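Local coordinates for protein phenolpthiocerol synthesis type-I polyketide synthase ppsA (Mycobacterium bovis, PDB 7AKC) that takes part, in all likelihood, in building the lipid core of phthiocerols and phenolphthiocerols as a polyketide synthase subunit, represented here by its acyltransferase domain, at residues Met113-Ala118 and Glu258-Asn263; Gly173-Pro178 and Phe270-Ala275; Ile242-Ala247 and Asn266-Gln271. All blocks are in the same frame, centred on the assembly; numbering follows the deposited sequence.

Contact 1. Residues Met113-Ala118 and Glu258-Asn263; sequences MGEVAA and EHWATN
Glu115 reaches from the helix that follows the probable nucleophile elbow (Gly110, Ser112, Gly114) of the acyltransferase fold, bonds to His259 and packs against Trp260 of helix 257-265, with Asn263 beside it. Its CG stands anti to the backbone N (chi1 -177°), and the chain beyond runs extended toward that helix. CB lies 4.0 Å from Trp260 CZ3, and CG packs against the same rim atom, so the aliphatic half of the glutamate lies against the benzo end of the indole. CD has His259 NE2 at 3.8 Å and Asn263 ND2 at 4.0 Å. At the tip, OE1 accepts a short hydrogen bond of 2.6 Å from His259 NE2, bent to 141° at the hydrogen. Carboxylate and imidazole are nearly coplanar, and OE1 lies close to the ring plane. Ser243 OG and Thr245 OG1 also bind OE1, while Thr244 N binds OE2; a buried acid is thus satisfied by four polar partners, which probably favour its charged form. Tyr246 OH holds His259 ND1, so both ring nitrogens are engaged. Asn263 ND2 donates to Thr245 OG1; Asn263 OD1 lies 3.9 Å from Met113 CE. Trp260 is sandwiched: His259 CD2 lies over one face, and on the opposite face Val116 CG2 makes a CH-pi contact 3.9 Å from the centroid of the indole six-membered ring.

Contact 2. Residues Gly173-Pro178 and Phe270-Ala275; sequences GIYNSP and FQQAIA
Phe270 opens helix 270-278 with its CB pressed against the carbonyl of Tyr175, 3.4 Å from that O. The ring presents its edge to strand 171-177, with CD2 3.8 Å from Asn176 O; Ile274 CG1, one helical turn on, lies over one of its faces. An aromatic residue suits this place because its weakly positive rim can face carbonyl oxygens while one face packs on the apolar Ile274. Ile174 CG2 adds a looser touch at Phe270 CB.

Next, Gln271 gives the central bond: its backbone N donates to Tyr175 O at 2.8 Å, with an angle of 156° at the hydrogen. An N-H in the first turn of a helix has no earlier carbonyl within the helix to serve, and the strand supplies one. The long Gln271 side chain then extends past Ser177, with CG 4.2 Å from Ser177 CA, and its CD lies 3.8 Å from Pro178 CD. In Gln272 the bend at chi2 (86°) turns CD back toward Tyr175, and the terminal amide lies over one face of the Tyr175 ring. Amide and ring planes are nearly perpendicular, so the amide stands upright on the aromatic face.

Ala273 and Ile274 turn to the parallel sheet, where both meet Ile109 of strand 107-110. The axes of 270-275 and 173-177 run at 44° and approach to 6.7 Å; the strand is an outermost one of the antiparallel sheet. Touching Ile109 of one sheet and Tyr175 of the other, the helix sits between the two sheets of the acyltransferase domain. Helix 298-308 is a further neighbour, its Thr304 packing against Ser177 and Gln271.

Contact 3. Residues Ile242-Ala247 and Asn266-Gln271; sequences ISTTYA and NPVHFQ
His269 lays one face of its imidazole against the backbone of Tyr246 and Ala247 while its edge points to the carbonyl of Thr244. Ala247 N sits 3.5 Å above the ring plane, over its centre, and the small Ala247 CB reaches His269 NE2 at 3.8 Å. CG lies beside the backbone N (chi1 -59°), and ND1 of the ring bonds to the same carbonyl that the main chain uses. Thr244 O accepts from His269 N at 2.7 Å, nearly straight and on a lone pair, and from His269 ND1 at 3.0 Å, a donor well above the carbonyl plane. The ND1 bond helps set the turn of the ring, while the N bond holds the main chain; histidine suits the place because it supplies a ring N-H beside its own backbone N-H.

Asn266 crosses Thr245 at about a right angle, and its ND2 donates to Thr245 O at 2.9 Å, with the acceptor close to the amide plane. Thr244 and Val268 lie side by side, pointing the same way, with Thr244 OG1 3.8 Å from Val268 CG1; the hydroxyl itself bonds to Gly110 O. The methyl Thr244 CG2 meets the edge of the Phe270 ring. Ser243 OG accepts from Thr245 N, forming an ST turn that shapes the loop.

His269 is the centre of an inverse gamma turn and occupies the N-cap position of helix 270-278. Asn266 O binds His214 ND1, and Val268 touches both His214 and Ser112, consistent with the Ser-His active site of malonyl-type acyltransferases, where a backbone carbonyl orients the histidine.

In the fold
Along the chain the first segments come in the order 113-118, 173-178 and 242-247, followed by 258-263 and then 266-275, where contacts 2 and 3 share Phe270 and Gln271. Contact 3 is the bridge: its centre lies 10 Å from that of contact 1 and 7 Å from that of contact 2, and it touches both, whereas contacts 1 and 2 are 16 Å apart and do not meet. Helix 257-265 meets the helix after the probable elbow, and helix 270-278, next in the chain, meets the antiparallel sheet. Contact 2, with the Val268 backbone bonds between contacts 2 and 3, joins the parallel-sheet part to the antiparallel-sheet part, between which the active site is expected.

Contact 1. Residues Met113-Ala118 and Glu258-Asn263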
loop_
_atom_site.group_PDB
_atom_site.type_symbol
_atom_site.label_atom_id
_atom_site.label_comp_id
_atom_site.label_asym_id
_atom_site.label_seq_id
_atom_site.Cartn_x
_atom_site.Cartn_y
_atom_site.Cartn_z
ATOM N N MET A 113 2.914 0.898 2.756
ATOM C CA MET A 113 3.849 1.945 3.157
ATOM C C MET A 113 3.751 3.222 2.286
ATOM O O MET A 113 4.175 4.288 2.715
ATOM C CB MET A 113 5.275 1.384 3.200
ATOM C CG MET A 113 5.396 0.057 3.941
ATOM S SD MET A 113 5.293 0.227 5.738
ATOM C CE MET A 113 3.501 -0.207 6.028
ATOM N N GLY A 114 3.111 3.124 1.123
ATOM C CA GLY A 114 2.897 4.233 0.203
ATOM C C GLY A 114 1.922 5.289 0.694
ATOM O O GLY A 114 1.855 6.379 0.120
ATOM N N GLU A 115 1.115 4.964 1.730
ATOM C CA GLU A 115 0.148 5.923 2.282
ATOM C C GLU A 115 0.869 7.125 2.923
ATOM O O GLU A 115 0.305 8.213 2.957
ATOM C CB GLU A 115 -0.820 5.235 3.265
ATOM C CG GLU A 115 -1.878 6.184 3.800
ATOM C CD GLU A 115 -3.162 5.452 4.129
ATOM O OE1 GLU A 115 -3.575 5.510 5.306
ATOM O OE2 GLU A 115 -3.760 4.841 3.216
ATOM N N VAL A 116 2.130 6.968 3.374
ATOM C CA VAL A 116 2.887 8.132 3.890
ATOM C C VAL A 116 3.060 9.158 2.766
ATOM O O VAL A 116 2.726 10.339 2.949
ATOM C CB VAL A 116 4.253 7.757 4.504
ATOM C CG1 VAL A 116 5.088 9.011 4.782
ATOM C CG2 VAL A 116 4.061 6.966 5.778
ATOM N N ALA A 117 3.549 8.713 1.594
ATOM C CA ALA A 117 3.775 9.646 0.480
ATOM C C ALA A 117 2.489 10.271 -0.018
ATOM O O ALA A 117 2.485 11.453 -0.382
ATOM C CB ALA A 117 4.496 8.945 -0.659
ATOM N N ALA A 118 1.395 9.491 -0.017
ATOM C CA ALA A 118 0.078 9.966 -0.430
ATOM C C ALA A 118 -0.400 11.011 0.567
ATOM O O ALA A 118 -0.903 12.048 0.142
ATOM C CB ALA A 118 -0.923 8.803 -0.501
ATOM N N GLU A 258 -1.141 7.326 15.828
ATOM C CA GLU A 258 -2.085 6.222 15.926
ATOM C C GLU A 258 -2.414 5.697 14.536
ATOM O O GLU A 258 -2.387 4.474 14.344
ATOM C CB GLU A 258 -3.364 6.617 16.697
ATOM C CG GLU A 258 -4.257 5.419 16.984
ATOM C CD GLU A 258 -3.607 4.281 17.754
ATOM O OE1 GLU A 258 -3.493 4.399 18.995
ATOM O OE2 GLU A 258 -3.208 3.273 17.121
ATOM N N HIS A 259 -2.656 6.608 13.564
ATOM C CA HIS A 259 -2.892 6.220 12.180
ATOM C C HIS A 259 -1.703 5.422 11.606
ATOM O O HIS A 259 -1.943 4.394 10.989
ATOM C CB HIS A 259 -3.170 7.427 11.277
ATOM C CG HIS A 259 -3.475 7.018 9.865
ATOM N ND1 HIS A 259 -4.722 6.540 9.513
ATOM C CD2 HIS A 259 -2.665 6.965 8.783
ATOM C CE1 HIS A 259 -4.641 6.231 8.226
ATOM N NE2 HIS A 259 -3.421 6.482 7.746
ATOM N N TRP A 260 -0.451 5.889 11.772
ATOM C CA TRP A 260 0.699 5.150 11.207
ATOM C C TRP A 260 0.976 3.820 11.906
ATOM O O TRP A 260 1.279 2.827 11.226
ATOM C CB TRP A 260 1.951 6.055 11.123
ATOM C CG TRP A 260 1.671 7.290 10.311
ATOM C CD1 TRP A 260 1.632 8.583 10.759
ATOM C CD2 TRP A 260 1.238 7.326 8.940
ATOM N NE1 TRP A 260 1.223 9.425 9.744
ATOM C CE2 TRP A 260 0.972 8.677 8.617
ATOM C CE3 TRP A 260 0.995 6.338 7.969
ATOM C CZ2 TRP A 260 0.475 9.056 7.371
ATOM C CZ3 TRP A 260 0.555 6.726 6.724
ATOM C CH2 TRP A 260 0.278 8.068 6.442
ATOM N N ALA A 261 0.746 3.750 13.235
ATOM C CA ALA A 261 0.862 2.479 13.982
ATOM C C ALA A 261 -0.216 1.490 13.508
ATOM O O ALA A 261 0.054 0.295 13.350
ATOM C CB ALA A 261 0.699 2.734 15.479
ATOM N N THR A 262 -1.429 1.998 13.236
ATOM C CA THR A 262 -2.522 1.151 12.773
ATOM C C THR A 262 -2.310 0.689 11.347
ATOM O O THR A 262 -2.540 -0.480 11.024
ATOM C CB THR A 262 -3.850 1.897 12.945
ATOM O OG1 THR A 262 -4.107 2.077 14.337
ATOM C CG2 THR A 262 -5.024 1.183 12.272
ATOM N N ASN A 263 -1.872 1.618 10.482
ATOM C CA ASN A 263 -1.643 1.372 9.057
ATOM C C ASN A 263 -0.635 0.247 8.796
ATOM O O ASN A 263 -0.834 -0.575 7.889
ATOM C CB ASN A 263 -1.237 2.678 8.345
ATOM C CG ASN A 263 -0.635 2.464 6.992
ATOM O OD1 ASN A 263 0.593 2.307 6.867
ATOM N ND2 ASN A 263 -1.485 2.348 5.982
#

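Contact 2. Residues Gly173-Pro178 and Phe270-Ala275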
loop_
_atom_site.group_PDB
_atom_site.type_symbol
_atom_site.label_atom_id
_atom_site.label_comp_id
_atom_site.label_asym_id
_atom_site.label_seq_id
_atom_site.Cartn_x
_atom_site.Cartn_y
_atom_site.Cartn_z
ATOM N N GLY A 173 -3.024 -9.770 4.175
ATOM C CA GLY A 173 -2.233 -8.547 4.179
ATOM C C GLY A 173 -2.747 -7.478 3.224
ATOM O O GLY A 173 -2.696 -6.290 3.566
ATOM N N ILE A 174 -3.107 -7.857 1.983
ATOM C CA ILE A 174 -3.558 -6.843 0.991
ATOM C C ILE A 174 -4.696 -7.365 0.155
ATOM O O ILE A 174 -4.655 -8.502 -0.333
ATOM C CB ILE A 174 -2.406 -6.401 0.032
ATOM C CG1 ILE A 174 -1.124 -6.007 0.791
ATOM C CG2 ILE A 174 -2.839 -5.264 -0.965
ATOM C CD1 ILE A 174 0.109 -5.683 -0.182
ATOM N N TYR A 175 -5.773 -6.513 0.027
ATOM C CA TYR A 175 -6.883 -6.842 -0.856
ATOM C C TYR A 175 -6.489 -6.237 -2.211
ATOM O O TYR A 175 -6.659 -5.022 -2.406
ATOM C CB TYR A 175 -8.222 -6.237 -0.376
ATOM C CG TYR A 175 -8.720 -6.757 0.947
ATOM C CD1 TYR A 175 -8.340 -6.154 2.142
ATOM C CD2 TYR A 175 -9.648 -7.795 1.004
ATOM C CE1 TYR A 175 -8.861 -6.581 3.360
ATOM C CE2 TYR A 175 -10.176 -8.225 2.216
ATOM C CZ TYR A 175 -9.795 -7.605 3.387
ATOM O OH TYR A 175 -10.284 -8.063 4.573
ATOM N N ASN A 176 -5.850 -7.011 -3.080
ATOM C CA ASN A 176 -5.401 -6.487 -4.379
ATOM C C ASN A 176 -6.528 -6.175 -5.314
ATOM O O ASN A 176 -6.636 -5.085 -5.846
ATOM C CB ASN A 176 -4.409 -7.448 -5.053
ATOM C CG ASN A 176 -3.004 -7.000 -4.914
ATOM O OD1 ASN A 176 -2.659 -6.268 -4.000
ATOM N ND2 ASN A 176 -2.136 -7.459 -5.799
ATOM N N SER A 177 -7.361 -7.188 -5.548
ATOM C CA SER A 177 -8.467 -7.117 -6.469
ATOM C C SER A 177 -9.360 -8.335 -6.128
ATOM O O SER A 177 -9.035 -9.128 -5.227
ATOM C CB SER A 177 -7.932 -7.151 -7.906
ATOM O OG SER A 177 -7.391 -8.435 -8.206
ATOM N N PRO A 178 -10.531 -8.445 -6.737
ATOM C CA PRO A 178 -11.463 -9.507 -6.336
ATOM C C PRO A 178 -10.910 -10.918 -6.340
ATOM O O PRO A 178 -11.269 -11.682 -5.470
ATOM C CB PRO A 178 -12.626 -9.353 -7.326
ATOM C CG PRO A 178 -12.597 -7.860 -7.633
ATOM C CD PRO A 178 -11.135 -7.533 -7.734
ATOM N N PHE A 270 -6.809 -1.942 -0.531
ATOM C CA PHE A 270 -6.517 -1.327 -1.827
ATOM C C PHE A 270 -7.653 -1.447 -2.791
ATOM O O PHE A 270 -8.112 -0.436 -3.351
ATOM C CB PHE A 270 -5.231 -1.953 -2.401
ATOM C CG PHE A 270 -4.775 -1.278 -3.672
ATOM C CD1 PHE A 270 -4.345 0.045 -3.662
ATOM C CD2 PHE A 270 -4.782 -1.960 -4.874
ATOM C CE1 PHE A 270 -3.925 0.669 -4.826
ATOM C CE2 PHE A 270 -4.431 -1.314 -6.057
ATOM C CZ PHE A 270 -3.989 -0.001 -6.030
ATOM N N GLN A 271 -8.173 -2.699 -2.998
ATOM C CA GLN A 271 -9.331 -2.855 -3.878
ATOM C C GLN A 271 -10.514 -1.909 -3.486
ATOM O O GLN A 271 -11.127 -1.264 -4.329
ATOM C CB GLN A 271 -9.782 -4.310 -3.776
ATOM C CG GLN A 271 -11.100 -4.544 -4.514
ATOM C CD GLN A 271 -11.621 -5.931 -4.287
ATOM O OE1 GLN A 271 -10.874 -6.880 -4.078
ATOM N NE2 GLN A 271 -12.946 -6.057 -4.314
ATOM N N GLN A 272 -10.792 -1.828 -2.195
ATOM C CA GLN A 272 -11.900 -1.028 -1.685
ATOM C C GLN A 272 -11.675 0.443 -1.960
ATOM O O GLN A 272 -12.626 1.125 -2.333
ATOM C CB GLN A 272 -12.088 -1.261 -0.164
ATOM C CG GLN A 272 -12.442 -2.715 0.248
ATOM C CD GLN A 272 -11.234 -3.621 0.445
ATOM O OE1 GLN A 272 -10.104 -3.320 0.075
ATOM N NE2 GLN A 272 -11.466 -4.750 1.086
ATOM N N ALA A 273 -10.427 0.952 -1.784
ATOM C CA ALA A 273 -10.159 2.364 -2.068
ATOM C C ALA A 273 -10.269 2.659 -3.574
ATOM O O ALA A 273 -10.885 3.641 -3.968
ATOM C CB ALA A 273 -8.768 2.755 -1.550
ATOM N N ILE A 274 -9.692 1.800 -4.432
ATOM C CA ILE A 274 -9.784 1.991 -5.888
ATOM C C ILE A 274 -11.272 1.965 -6.335
ATOM O O ILE A 274 -11.699 2.811 -7.114
ATOM C CB ILE A 274 -8.992 0.846 -6.592
ATOM C CG1 ILE A 274 -7.465 0.971 -6.349
ATOM C CG2 ILE A 274 -9.292 0.790 -8.114
ATOM C CD1 ILE A 274 -6.819 2.328 -6.934
ATOM N N ALA A 275 -12.041 0.986 -5.867
ATOM C CA ALA A 275 -13.458 0.862 -6.217
ATOM C C ALA A 275 -14.232 2.112 -5.818
ATOM O O ALA A 275 -15.111 2.572 -6.553
ATOM C CB ALA A 275 -14.061 -0.353 -5.525
#

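Contact 3. Residues Ile242-Ala247 and Asn266-Gln271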
loop_
_atom_site.group_PDB
_atom_site.type_symbol
_atom_site.label_atom_id
_atom_site.label_comp_id
_atom_site.label_asym_id
_atom_site.label_seq_id
_atom_site.Cartn_x
_atom_site.Cartn_y
_atom_site.Cartn_z
ATOM N N ILE A 242 -8.098 8.825 -0.195
ATOM C CA ILE A 242 -8.800 7.663 0.305
ATOM C C ILE A 242 -7.748 6.805 0.977
ATOM O O ILE A 242 -6.764 6.387 0.338
ATOM C CB ILE A 242 -9.586 6.860 -0.743
ATOM C CG1 ILE A 242 -10.539 7.795 -1.528
ATOM C CG2 ILE A 242 -10.322 5.696 -0.058
ATOM C CD1 ILE A 242 -11.295 7.113 -2.590
ATOM N N SER A 243 -7.879 6.618 2.291
ATOM C CA SER A 243 -6.936 5.754 3.013
ATOM C C SER A 243 -7.225 4.290 2.702
ATOM O O SER A 243 -8.372 3.898 2.535
ATOM C CB SER A 243 -7.106 5.968 4.512
ATOM O OG SER A 243 -6.231 5.150 5.269
ATOM N N THR A 244 -6.186 3.472 2.684
ATOM C CA THR A 244 -6.325 2.030 2.545
ATOM C C THR A 244 -6.169 1.348 3.928
ATOM O O THR A 244 -6.155 0.101 4.019
ATOM C CB THR A 244 -5.263 1.502 1.563
ATOM O OG1 THR A 244 -3.926 1.851 2.009
ATOM C CG2 THR A 244 -5.524 1.977 0.098
ATOM N N THR A 245 -6.078 2.117 5.001
ATOM C CA THR A 245 -5.880 1.599 6.335
ATOM C C THR A 245 -7.086 0.915 6.974
ATOM O O THR A 245 -6.917 -0.118 7.674
ATOM C CB THR A 245 -5.362 2.723 7.237
ATOM O OG1 THR A 245 -4.066 3.118 6.746
ATOM C CG2 THR A 245 -5.255 2.298 8.711
ATOM N N TYR A 246 -8.264 1.496 6.753
ATOM C CA TYR A 246 -9.490 1.023 7.428
ATOM C C TYR A 246 -10.489 0.362 6.478
ATOM O O TYR A 246 -10.619 0.779 5.331
ATOM C CB TYR A 246 -10.166 2.202 8.133
ATOM C CG TYR A 246 -9.246 3.033 8.984
ATOM C CD1 TYR A 246 -8.954 2.657 10.283
ATOM C CD2 TYR A 246 -8.671 4.192 8.495
ATOM C CE1 TYR A 246 -8.111 3.410 11.076
ATOM C CE2 TYR A 246 -7.821 4.954 9.275
ATOM C CZ TYR A 246 -7.540 4.562 10.570
ATOM O OH TYR A 246 -6.707 5.302 11.352
ATOM N N ALA A 247 -11.193 -0.640 6.997
ATOM C CA ALA A 247 -12.244 -1.291 6.208
ATOM C C ALA A 247 -13.377 -0.295 5.931
ATOM O O ALA A 247 -14.031 -0.399 4.905
ATOM C CB ALA A 247 -12.809 -2.508 6.957
ATOM N N ASN A 266 -2.714 -3.154 10.052
ATOM C CA ASN A 266 -3.959 -3.521 9.392
ATOM C C ASN A 266 -3.735 -4.039 7.987
ATOM O O ASN A 266 -2.771 -3.637 7.326
ATOM C CB ASN A 266 -4.867 -2.285 9.285
ATOM C CG ASN A 266 -5.689 -2.009 10.511
ATOM O OD1 ASN A 266 -5.493 -2.598 11.577
ATOM N ND2 ASN A 266 -6.593 -1.044 10.394
ATOM N N PRO A 267 -4.671 -4.850 7.469
ATOM C CA PRO A 267 -4.631 -5.171 6.038
ATOM C C PRO A 267 -4.702 -3.876 5.195
ATOM O O PRO A 267 -5.116 -2.797 5.666
ATOM C CB PRO A 267 -5.927 -5.972 5.790
ATOM C CG PRO A 267 -6.524 -6.214 7.070
ATOM C CD PRO A 267 -5.872 -5.373 8.130
ATOM N N VAL A 268 -4.253 -3.977 3.960
ATOM C CA VAL A 268 -4.253 -2.830 3.016
ATOM C C VAL A 268 -5.523 -2.954 2.163
ATOM O O VAL A 268 -5.641 -3.911 1.369
ATOM C CB VAL A 268 -3.025 -2.906 2.105
ATOM C CG1 VAL A 268 -3.077 -1.777 1.064
ATOM C CG2 VAL A 268 -1.721 -2.876 2.916
ATOM N N HIS A 269 -6.479 -2.039 2.361
ATOM C CA HIS A 269 -7.790 -2.084 1.691
ATOM C C HIS A 269 -7.708 -1.429 0.321
ATOM O O HIS A 269 -8.351 -0.418 0.058
ATOM C CB HIS A 269 -8.880 -1.452 2.627
ATOM C CG HIS A 269 -8.996 -2.166 3.944
ATOM N ND1 HIS A 269 -8.161 -1.877 5.020
ATOM C CD2 HIS A 269 -9.764 -3.243 4.268
ATOM C CE1 HIS A 269 -8.488 -2.741 5.979
ATOM N NE2 HIS A 269 -9.472 -3.557 5.586
ATOM N N PHE A 270 -6.809 -1.942 -0.531
ATOM C CA PHE A 270 -6.517 -1.327 -1.827
ATOM C C PHE A 270 -7.653 -1.447 -2.791
ATOM O O PHE A 270 -8.112 -0.436 -3.351
ATOM C CB PHE A 270 -5.231 -1.953 -2.401
ATOM C CG PHE A 270 -4.775 -1.278 -3.672
ATOM C CD1 PHE A 270 -4.345 0.045 -3.662
ATOM C CD2 PHE A 270 -4.782 -1.960 -4.874
ATOM C CE1 PHE A 270 -3.925 0.669 -4.826
ATOM C CE2 PHE A 270 -4.431 -1.314 -6.057
ATOM C CZ PHE A 270 -3.989 -0.001 -6.030
ATOM N N GLN A 271 -8.173 -2.699 -2.998
ATOM C CA GLN A 271 -9.331 -2.855 -3.878
ATOM C C GLN A 271 -10.514 -1.909 -3.486
ATOM O O GLN A 271 -11.127 -1.264 -4.329
ATOM C CB GLN A 271 -9.782 -4.310 -3.776
ATOM C CG GLN A 271 -11.100 -4.544 -4.514
ATOM C CD GLN A 271 -11.621 -5.931 -4.287
ATOM O OE1 GLN A 271 -10.874 -6.880 -4.078
ATOM N NE2 GLN A 271 -12.946 -6.057 -4.314
#